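Local coordinates for protein methyl transferase from Methanosarcina acetivorans (Methanosarcina acetivorans, PDB 6MRO) that binds S-adenosyl-L-homocysteine and calcium and probably acts as an S-adenosylmethionine-dependent methyltransferase, at residues A[91-105]-A[123-137]. The protein carries 1 engineered substitution. Residues are numbered along the deposited sequence; the frame is centred on the assembly and turned at random.
Sequences MDQLFTEDEFDIVID and HVHKVLKEGGKYFML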
ATOM      1  N   MET A  91      -7.358 -12.089   3.841  1.00 31.61           N
ATOM      2  CA  MET A  91      -6.538 -11.965   5.039  1.00 34.72           C
ATOM      3  C   MET A  91      -7.343 -12.014   6.328  1.00 31.55           C
ATOM      4  O   MET A  91      -6.751 -11.913   7.405  1.00 34.77           O
ATOM      5  CB  MET A  91      -5.694 -10.687   4.994  1.00 35.08           C
ATOM      6  CG  MET A  91      -6.456  -9.386   4.981  1.00 35.48           C
ATOM      7  SD  MET A  91      -5.273  -8.043   4.898  1.00 28.33           S
ATOM      8  CE  MET A  91      -6.370  -6.647   4.654  1.00 28.90           C
ATOM      9  N   ASP A  92      -8.623 -12.282   6.234  1.00 31.08           N
ATOM     10  CA  ASP A  92      -9.402 -12.495   7.438  1.00 32.23           C
ATOM     11  C   ASP A  92      -9.001 -13.846   8.036  1.00 39.31           C
ATOM     12  O   ASP A  92      -9.271 -14.109   9.169  1.00 42.97           O
ATOM     13  CB  ASP A  92     -10.869 -12.436   7.147  1.00 34.42           C
ATOM     14  CG  ASP A  92     -11.297 -13.356   6.081  1.00 44.37           C
ATOM     15  OD1 ASP A  92     -10.615 -13.591   5.099  1.00 45.67           O
ATOM     16  OD2 ASP A  92     -12.404 -13.832   6.187  1.00 50.78           O
ATOM     17  N   GLN A  93      -8.375 -14.703   7.248  1.00 37.27           N
ATOM     18  CA  GLN A  93      -7.907 -15.970   7.747  1.00 39.40           C
ATOM     19  C   GLN A  93      -6.494 -15.865   8.250  1.00 37.19           C
ATOM     20  O   GLN A  93      -5.972 -16.806   8.746  1.00 37.00           O
ATOM     21  CB  GLN A  93      -7.973 -17.038   6.699  1.00 43.72           C
ATOM     22  CG  GLN A  93      -9.358 -17.444   6.308  1.00 45.98           C
ATOM     23  CD  GLN A  93      -9.637 -18.911   6.598  1.00 46.60           C
ATOM     24  OE1 GLN A  93      -9.357 -19.777   5.800  1.00 44.57           O
ATOM     25  NE2 GLN A  93     -10.186 -19.174   7.731  1.00 46.14           N
ATOM     26  N   LEU A  94      -5.880 -14.697   8.093  1.00 37.42           N
ATOM     27  CA  LEU A  94      -4.556 -14.448   8.567  1.00 35.31           C
ATOM     28  C   LEU A  94      -4.512 -13.528   9.760  1.00 34.17           C
ATOM     29  O   LEU A  94      -3.662 -13.656  10.563  1.00 34.10           O
ATOM     30  CB  LEU A  94      -3.685 -13.838   7.473  1.00 33.36           C
ATOM     31  CG  LEU A  94      -3.490 -14.657   6.232  1.00 34.91           C
ATOM     32  CD1 LEU A  94      -2.975 -13.812   5.124  1.00 34.15           C
ATOM     33  CD2 LEU A  94      -2.482 -15.726   6.551  1.00 37.10           C
ATOM     34  N   PHE A  95      -5.423 -12.577   9.831  1.00 31.92           N
ATOM     35  CA  PHE A  95      -5.437 -11.605  10.911  1.00 28.87           C
ATOM     36  C   PHE A  95      -6.831 -11.555  11.518  1.00 35.07           C
ATOM     37  O   PHE A  95      -7.829 -11.819  10.842  1.00 39.31           O
ATOM     38  CB  PHE A  95      -5.037 -10.190  10.436  1.00 24.83           C
ATOM     39  CG  PHE A  95      -3.829 -10.151   9.532  1.00 28.44           C
ATOM     40  CD1 PHE A  95      -3.946  -9.718   8.214  1.00 26.50           C
ATOM     41  CD2 PHE A  95      -2.574 -10.535   9.997  1.00 30.24           C
ATOM     42  CE1 PHE A  95      -2.845  -9.669   7.380  1.00 30.96           C
ATOM     43  CE2 PHE A  95      -1.462 -10.485   9.166  1.00 27.44           C
ATOM     44  CZ  PHE A  95      -1.595 -10.064   7.857  1.00 30.44           C
ATOM     45  N   THR A  96      -6.898 -11.232  12.806  1.00 32.93           N
ATOM     46  CA  THR A  96      -8.193 -11.025  13.428  1.00 34.71           C
ATOM     47  C   THR A  96      -8.629  -9.575  13.212  1.00 33.67           C
ATOM     48  O   THR A  96      -7.899  -8.749  12.657  1.00 30.34           O
ATOM     49  CB  THR A  96      -8.158 -11.379  14.918  1.00 41.84           C
ATOM     50  OG1 THR A  96      -7.010 -10.777  15.533  1.00 45.67           O
ATOM     51  CG2 THR A  96      -8.100 -12.890  15.102  1.00 47.09           C
ATOM     52  N   GLU A  97      -9.840  -9.270  13.661  1.00 38.04           N
ATOM     53  CA  GLU A  97     -10.402  -7.934  13.524  1.00 37.77           C
ATOM     54  C   GLU A  97      -9.658  -6.940  14.413  1.00 35.56           C
ATOM     55  O   GLU A  97      -9.095  -7.305  15.448  1.00 35.38           O
ATOM     56  CB  GLU A  97     -11.889  -7.970  13.900  1.00 43.79           C
ATOM     57  CG  GLU A  97     -12.679  -6.696  13.637  1.00 45.32           C
ATOM     58  CD  GLU A  97     -14.144  -6.817  14.055  1.00 49.00           C
ATOM     59  OE1 GLU A  97     -14.566  -7.920  14.478  1.00 50.42           O
ATOM     60  OE2 GLU A  97     -14.861  -5.796  13.983  1.00 47.66           O
ATOM     61  N   ASP A  98      -9.654  -5.667  13.991  1.00 31.94           N
ATOM     62  CA  ASP A  98      -9.211  -4.554  14.838  1.00 32.42           C
ATOM     63  C   ASP A  98      -7.792  -4.787  15.358  1.00 32.28           C
ATOM     64  O   ASP A  98      -7.517  -4.708  16.553  1.00 39.31           O
ATOM     65  CB  ASP A  98     -10.182  -4.333  16.003  1.00 36.10           C
ATOM     66  CG  ASP A  98     -11.623  -4.148  15.548  1.00 44.60           C
ATOM     67  OD1 ASP A  98     -11.861  -3.525  14.498  1.00 47.18           O
ATOM     68  OD2 ASP A  98     -12.531  -4.633  16.255  1.00 53.45           O
ATOM     69  N   GLU A  99      -6.878  -5.101  14.449  1.00 30.39           N
ATOM     70  CA  GLU A  99      -5.519  -5.445  14.850  1.00 30.11           C
ATOM     71  C   GLU A  99      -4.490  -4.363  14.557  1.00 29.36           C
ATOM     72  O   GLU A  99      -3.578  -4.151  15.363  1.00 28.71           O
ATOM     73  CB  GLU A  99      -5.093  -6.746  14.165  1.00 30.52           C
ATOM     74  CG  GLU A  99      -5.660  -7.976  14.836  1.00 32.63           C
ATOM     75  CD  GLU A  99      -5.342  -8.011  16.312  1.00 34.45           C
ATOM     76  OE1 GLU A  99      -6.281  -8.155  17.128  1.00 33.40           O
ATOM     77  OE2 GLU A  99      -4.150  -7.884  16.656  1.00 34.13           O
ATOM     78  N   PHE A 100      -4.606  -3.662  13.436  1.00 24.11           N
ATOM     79  CA  PHE A 100      -3.546  -2.773  12.974  1.00 21.33           C
ATOM     80  C   PHE A 100      -3.889  -1.310  13.230  1.00 22.25           C
ATOM     81  O   PHE A 100      -5.009  -0.871  12.959  1.00 26.38           O
ATOM     82  CB  PHE A 100      -3.279  -2.998  11.479  1.00 20.89           C
ATOM     83  CG  PHE A 100      -2.661  -4.329  11.185  1.00 19.55           C
ATOM     84  CD1 PHE A 100      -3.435  -5.379  10.730  1.00 22.21           C
ATOM     85  CD2 PHE A 100      -1.307  -4.537  11.398  1.00 21.37           C
ATOM     86  CE1 PHE A 100      -2.861  -6.628  10.478  1.00 22.07           C
ATOM     87  CE2 PHE A 100      -0.734  -5.787  11.168  1.00 21.78           C
ATOM     88  CZ  PHE A 100      -1.507  -6.826  10.699  1.00 22.98           C
ATOM     89  N   ASP A 101      -2.910  -0.565  13.753  1.00 21.55           N
ATOM     90  CA  ASP A 101      -3.019   0.889  13.867  1.00 21.76           C
ATOM     91  C   ASP A 101      -2.888   1.595  12.517  1.00 22.66           C
ATOM     92  O   ASP A 101      -3.426   2.695  12.336  1.00 23.30           O
ATOM     93  CB  ASP A 101      -1.934   1.402  14.808  1.00 22.53           C
ATOM     94  CG  ASP A 101      -2.021   0.781  16.165  1.00 27.38           C
ATOM     95  OD1 ASP A 101      -1.127  -0.018  16.518  1.00 26.02           O
ATOM     96  OD2 ASP A 101      -3.000   1.090  16.878  1.00 27.77           O
ATOM     97  N   ILE A 102      -2.138   1.006  11.587  1.00 19.02           N
ATOM     98  CA  ILE A 102      -1.827   1.607  10.292  1.00 17.92           C
ATOM     99  C   ILE A 102      -1.927   0.518   9.239  1.00 17.55           C
ATOM    100  O   ILE A 102      -1.413  -0.593   9.445  1.00 17.36           O
ATOM    101  CB  ILE A 102      -0.408   2.211  10.260  1.00 21.32           C
ATOM    102  CG1 ILE A 102      -0.211   3.288  11.319  1.00 26.57           C
ATOM    103  CG2 ILE A 102      -0.039   2.701   8.852  1.00 27.47           C
ATOM    104  CD1 ILE A 102       1.152   3.168  12.013  1.00 29.51           C
ATOM    105  N   VAL A 103      -2.591   0.817   8.121  1.00 17.15           N
ATOM    106  CA  VAL A 103      -2.427   0.049   6.887  1.00 16.63           C
ATOM    107  C   VAL A 103      -1.882   0.995   5.826  1.00 18.63           C
ATOM    108  O   VAL A 103      -2.459   2.070   5.603  1.00 17.79           O
ATOM    109  CB  VAL A 103      -3.741  -0.586   6.399  1.00 17.52           C
ATOM    110  CG1 VAL A 103      -3.527  -1.253   5.020  1.00 20.42           C
ATOM    111  CG2 VAL A 103      -4.263  -1.615   7.423  1.00 19.02           C
ATOM    112  N   ILE A 104      -0.783   0.595   5.162  1.00 17.33           N
ATOM    113  CA  ILE A 104      -0.261   1.344   4.019  1.00 16.64           C
ATOM    114  C   ILE A 104      -0.458   0.538   2.743  1.00 15.45           C
ATOM    115  O   ILE A 104      -0.346  -0.687   2.716  1.00 14.93           O
ATOM    116  CB  ILE A 104       1.219   1.784   4.169  1.00 14.91           C
ATOM    117  CG1 ILE A 104       2.184   0.595   4.198  1.00 15.87           C
ATOM    118  CG2 ILE A 104       1.388   2.694   5.392  1.00 15.62           C
ATOM    119  CD1 ILE A 104       3.662   1.014   4.062  1.00 17.37           C
ATOM    120  N   ASP A 105      -0.732   1.258   1.659  1.00 17.64           N
ATOM    121  CA  ASP A 105      -1.109   0.650   0.385  1.00 14.83           C
ATOM    122  C   ASP A 105      -0.352   1.457  -0.665  1.00 18.05           C
ATOM    123  O   ASP A 105      -0.722   2.590  -0.962  1.00 17.52           O
ATOM    124  CB  ASP A 105      -2.628   0.722   0.235  1.00 15.55           C
ATOM    125  CG  ASP A 105      -3.139   0.273  -1.117  1.00 17.32           C
ATOM    126  OD1 ASP A 105      -4.322  -0.129  -1.126  1.00 20.74           O
ATOM    127  OD2 ASP A 105      -2.410   0.296  -2.137  1.00 19.09           O
ATOM    128  N   HIS A 123     -12.127  -5.934   3.730  1.00 25.91           N
ATOM    129  CA  HIS A 123     -11.054  -6.628   4.435  1.00 27.31           C
ATOM    130  C   HIS A 123     -10.095  -5.648   5.086  1.00 27.95           C
ATOM    131  O   HIS A 123      -9.659  -5.862   6.223  1.00 27.68           O
ATOM    132  CB  HIS A 123     -10.308  -7.555   3.473  1.00 32.27           C
ATOM    133  CG  HIS A 123     -10.887  -8.930   3.418  1.00 41.42           C
ATOM    134  ND1 HIS A 123     -11.900  -9.275   2.551  1.00 45.81           N
ATOM    135  CD2 HIS A 123     -10.641 -10.029   4.168  1.00 44.21           C
ATOM    136  CE1 HIS A 123     -12.233 -10.538   2.749  1.00 46.10           C
ATOM    137  NE2 HIS A 123     -11.485 -11.018   3.726  1.00 45.66           N
ATOM    138  N   VAL A 124      -9.739  -4.577   4.372  1.00 24.49           N
ATOM    139  CA  VAL A 124      -8.895  -3.543   4.958  1.00 25.25           C
ATOM    140  C   VAL A 124      -9.578  -2.932   6.175  1.00 26.73           C
ATOM    141  O   VAL A 124      -8.962  -2.759   7.238  1.00 24.53           O
ATOM    142  CB  VAL A 124      -8.557  -2.471   3.906  1.00 23.09           C
ATOM    143  CG1 VAL A 124      -7.841  -1.304   4.567  1.00 22.10           C
ATOM    144  CG2 VAL A 124      -7.718  -3.077   2.778  1.00 20.72           C
ATOM    145  N   HIS A 125     -10.871  -2.598   6.035  1.00 23.14           N
ATOM    146  CA  HIS A 125     -11.629  -2.024   7.141  1.00 26.89           C
ATOM    147  C   HIS A 125     -11.630  -2.958   8.345  1.00 25.44           C
ATOM    148  O   HIS A 125     -11.465  -2.511   9.482  1.00 26.79           O
ATOM    149  CB  HIS A 125     -13.067  -1.721   6.687  1.00 28.54           C
ATOM    150  CG  HIS A 125     -13.986  -1.283   7.788  1.00 35.11           C
ATOM    151  ND1 HIS A 125     -14.205   0.044   8.095  1.00 35.02           N
ATOM    152  CD2 HIS A 125     -14.773  -1.995   8.630  1.00 35.18           C
ATOM    153  CE1 HIS A 125     -15.065   0.131   9.096  1.00 35.21           C
ATOM    154  NE2 HIS A 125     -15.432  -1.091   9.435  1.00 39.64           N
ATOM    155  N   LYS A 126     -11.758  -4.266   8.103  1.00 28.33           N
ATOM    156  CA  LYS A 126     -11.898  -5.228   9.197  1.00 26.56           C
ATOM    157  C   LYS A 126     -10.625  -5.329  10.036  1.00 25.52           C
ATOM    158  O   LYS A 126     -10.700  -5.360  11.266  1.00 26.24           O
ATOM    159  CB  LYS A 126     -12.286  -6.594   8.628  1.00 29.97           C
ATOM    160  CG  LYS A 126     -12.505  -7.684   9.668  1.00 38.84           C
ATOM    161  CD  LYS A 126     -12.766  -9.030   8.999  1.00 43.28           C
ATOM    162  CE  LYS A 126     -12.878 -10.147  10.032  1.00 48.54           C
ATOM    163  NZ  LYS A 126     -13.966  -9.875  11.015  1.00 50.98           N
ATOM    164  N   VAL A 127      -9.444  -5.382   9.401  1.00 24.01           N
ATOM    165  CA  VAL A 127      -8.207  -5.582  10.164  1.00 28.09           C
ATOM    166  C   VAL A 127      -7.677  -4.322  10.828  1.00 26.93           C
ATOM    167  O   VAL A 127      -6.803  -4.421  11.702  1.00 24.49           O
ATOM    168  CB  VAL A 127      -7.084  -6.183   9.294  1.00 24.47           C
ATOM    169  CG1 VAL A 127      -7.527  -7.544   8.770  1.00 24.47           C
ATOM    170  CG2 VAL A 127      -6.687  -5.223   8.178  1.00 27.40           C
ATOM    171  N   LEU A 128      -8.193  -3.145  10.470  1.00 22.47           N
ATOM    172  CA  LEU A 128      -7.772  -1.903  11.104  1.00 25.26           C
ATOM    173  C   LEU A 128      -8.380  -1.760  12.496  1.00 28.17           C
ATOM    174  O   LEU A 128      -9.526  -2.151  12.730  1.00 25.16           O
ATOM    175  CB  LEU A 128      -8.190  -0.710  10.243  1.00 28.73           C
ATOM    176  CG  LEU A 128      -7.109  -0.244   9.278  1.00 26.28           C
ATOM    177  CD1 LEU A 128      -7.739   0.667   8.219  1.00 26.25           C
ATOM    178  CD2 LEU A 128      -5.981   0.475  10.025  1.00 25.04           C
ATOM    179  N   LYS A 129      -7.606  -1.198  13.420  1.00 25.88           N
ATOM    180  CA  LYS A 129      -8.130  -0.863  14.734  1.00 28.31           C
ATOM    181  C   LYS A 129      -9.113   0.293  14.639  1.00 29.91           C
ATOM    182  O   LYS A 129      -9.108   1.080  13.690  1.00 26.82           O
ATOM    183  CB  LYS A 129      -7.009  -0.455  15.686  1.00 29.64           C
ATOM    184  CG  LYS A 129      -6.254  -1.598  16.324  1.00 39.38           C
ATOM    185  CD  LYS A 129      -5.268  -1.066  17.355  1.00 46.61           C
ATOM    186  CE  LYS A 129      -4.296  -2.144  17.805  1.00 49.53           C
ATOM    187  NZ  LYS A 129      -3.277  -1.619  18.762  1.00 53.06           N
ATOM    188  N   GLU A 130      -9.829   0.475  15.724  0.70 33.92           N
ATOM    189  CA  GLU A 130     -10.721   1.568  15.892  0.70 35.27           C
ATOM    190  C   GLU A 130      -9.806   2.761  15.955  0.70 33.36           C
ATOM    191  O   GLU A 130      -8.887   2.758  16.691  0.70 34.36           O
ATOM    192  CB  GLU A 130     -11.412   1.339  17.228  0.70 38.33           C
ATOM    193  CG  GLU A 130     -10.473   0.733  18.264  0.70 43.52           C
ATOM    194  CD  GLU A 130     -10.685  -0.754  18.543  0.70 45.51           C
ATOM    195  OE1 GLU A 130     -10.386  -1.591  17.725  0.70 47.83           O
ATOM    196  OE2 GLU A 130     -11.162  -1.101  19.644  0.70 43.35           O
ATOM    197  N   GLY A 131     -10.057   3.803  15.193  1.00 34.09           N
ATOM    198  CA  GLY A 131      -9.134   4.919  15.150  1.00 30.70           C
ATOM    199  C   GLY A 131      -7.959   4.698  14.228  1.00 30.06           C
ATOM    200  O   GLY A 131      -7.065   5.557  14.161  1.00 32.81           O
ATOM    201  N   GLY A 132      -7.943   3.580  13.506  1.00 28.51           N
ATOM    202  CA  GLY A 132      -6.792   3.228  12.692  1.00 23.67           C
ATOM    203  C   GLY A 132      -6.744   4.017  11.394  1.00 25.80           C
ATOM    204  O   GLY A 132      -7.771   4.444  10.859  1.00 22.03           O
ATOM    205  N   LYS A 133      -5.521   4.207  10.898  1.00 21.04           N
ATOM    206  CA  LYS A 133      -5.287   4.934   9.687  1.00 22.09           C
ATOM    207  C   LYS A 133      -4.985   4.058   8.469  1.00 21.31           C
ATOM    208  O   LYS A 133      -4.305   3.109   8.569  1.00 19.70           O
ATOM    209  CB  LYS A 133      -4.076   5.822   9.866  1.00 23.26           C
ATOM    210  CG  LYS A 133      -4.085   6.778  11.021  1.00 26.05           C
ATOM    211  CD  LYS A 133      -4.772   8.037  10.551  1.00 31.95           C
ATOM    212  CE  LYS A 133      -4.725   9.154  11.560  1.00 45.89           C
ATOM    213  NZ  LYS A 133      -5.352  10.338  10.897  1.00 51.34           N
ATOM    214  N   TYR A 134      -5.538   4.460   7.337  1.00 23.05           N
ATOM    215  CA  TYR A 134      -5.272   3.867   6.034  1.00 20.46           C
ATOM    216  C   TYR A 134      -4.650   4.942   5.156  1.00 22.36           C
ATOM    217  O   TYR A 134      -5.247   6.014   4.967  1.00 18.50           O
ATOM    218  CB  TYR A 134      -6.563   3.337   5.406  1.00 18.57           C
ATOM    219  CG  TYR A 134      -6.451   2.782   3.991  1.00 19.72           C
ATOM    220  CD1 TYR A 134      -7.232   3.296   2.964  1.00 18.48           C
ATOM    221  CD2 TYR A 134      -5.592   1.719   3.699  1.00 17.36           C
ATOM    222  CE1 TYR A 134      -7.153   2.789   1.692  1.00 22.32           C
ATOM    223  CE2 TYR A 134      -5.504   1.190   2.410  1.00 17.08           C
ATOM    224  CZ  TYR A 134      -6.295   1.741   1.417  1.00 18.36           C
ATOM    225  OH  TYR A 134      -6.241   1.235   0.153  1.00 20.23           O
ATOM    226  N   PHE A 135      -3.449   4.664   4.648  1.00 16.82           N
ATOM    227  CA  PHE A 135      -2.738   5.539   3.722  1.00 17.56           C
ATOM    228  C   PHE A 135      -2.554   4.798   2.408  1.00 18.16           C
ATOM    229  O   PHE A 135      -1.975   3.702   2.385  1.00 18.77           O
ATOM    230  CB  PHE A 135      -1.375   5.943   4.285  1.00 18.00           C
ATOM    231  CG  PHE A 135      -1.468   6.723   5.559  1.00 18.79           C
ATOM    232  CD1 PHE A 135      -1.878   8.049   5.534  1.00 19.11           C
ATOM    233  CD2 PHE A 135      -1.140   6.141   6.772  1.00 21.00           C
ATOM    234  CE1 PHE A 135      -1.978   8.786   6.706  1.00 21.17           C
ATOM    235  CE2 PHE A 135      -1.212   6.874   7.951  1.00 23.20           C
ATOM    236  CZ  PHE A 135      -1.635   8.193   7.924  1.00 20.49           C
ATOM    237  N   MET A 136      -3.043   5.390   1.322  1.00 16.22           N
ATOM    238  CA  MET A 136      -3.029   4.733   0.027  1.00 15.95           C
ATOM    239  C   MET A 136      -2.455   5.671  -1.017  1.00 18.11           C
ATOM    240  O   MET A 136      -2.845   6.839  -1.094  1.00 19.35           O
ATOM    241  CB  MET A 136      -4.437   4.282  -0.363  1.00 16.51           C
ATOM    242  CG  MET A 136      -4.519   3.511  -1.671  1.00 17.52           C
ATOM    243  SD  MET A 136      -4.667   4.570  -3.139  1.00 19.78           S
ATOM    244  CE  MET A 136      -6.379   5.083  -2.946  1.00 20.17           C
ATOM    245  N   LEU A 137      -1.536   5.150  -1.821  1.00 15.52           N
ATOM    246  CA  LEU A 137      -0.883   5.908  -2.876  1.00 15.64           C
ATOM    247  C   LEU A 137      -1.239   5.304  -4.222  1.00 15.74           C
ATOM    248  O   LEU A 137      -1.087   4.091  -4.423  1.00 16.08           O
ATOM    249  CB  LEU A 137       0.629   5.910  -2.640  1.00 15.34           C
ATOM    250  CG  LEU A 137       1.571   6.524  -3.674  1.00 22.18           C
ATOM    251  CD1 LEU A 137       1.446   8.027  -3.636  1.00 19.72           C
ATOM    252  CD2 LEU A 137       3.021   6.081  -3.342  1.00 22.96           C
TER
HETATM  253  O   HOH W   1      -2.570   1.840  -4.406  1.00 21.54           O
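Val127 O, at the C-terminal end of helix 114-127, is gripped by two backbone donors: Phe100 N lies in its carbonyl plane at 2.9 Å, while Glu99 N reaches it from above that plane. From the preceding residue, Lys126 O accepts a nearly straight bond from Asp98 N, so 98-100 closes over the helix end. Lys129, extended beyond CG, runs alongside Asp101 and forms a weak salt bridge, Lys129 NZ to Asp101 OD2, 3.3 Å; Asp101 OD1 is also held by Arg35 N. Beyond the type II turn 129-132, strands 102-105 and 132-137 run parallel, 8° between their axes; Val103 N donates to Lys133 O and Val103 O accepts from Phe135 N. Strand 100-106, helix 114-127 and strand 132-139 follow in chain order with the strands adjacent, a beta-alpha-beta crossover of the Rossmann-like methyltransferase fold. Val103 and Tyr134 share a sheet face: helix 114-127 packs on Val103, Phe162 meets the Tyr134 ring, and Val103 CG2 meets Leu128 CG at 3.7 Å. With CG anti to the backbone N (chi1 176°), the Tyr134 ring runs beside Val103 CG1 to Asp105, where Tyr134 OH donates to Asp105 OD1 at 2.7 Å from 37° above the carboxylate plane. A phenylalanine in place of Tyr134 would probably leave Asp105 OD1 without this donor and its carboxylate less firmly oriented. A water donates to both Asp105 OD2 and Leu137 O. Asp92 OD1 lies near the His123 ring plane, 3.0 Å from His123 NE2, which meets it from above the carboxylate plane.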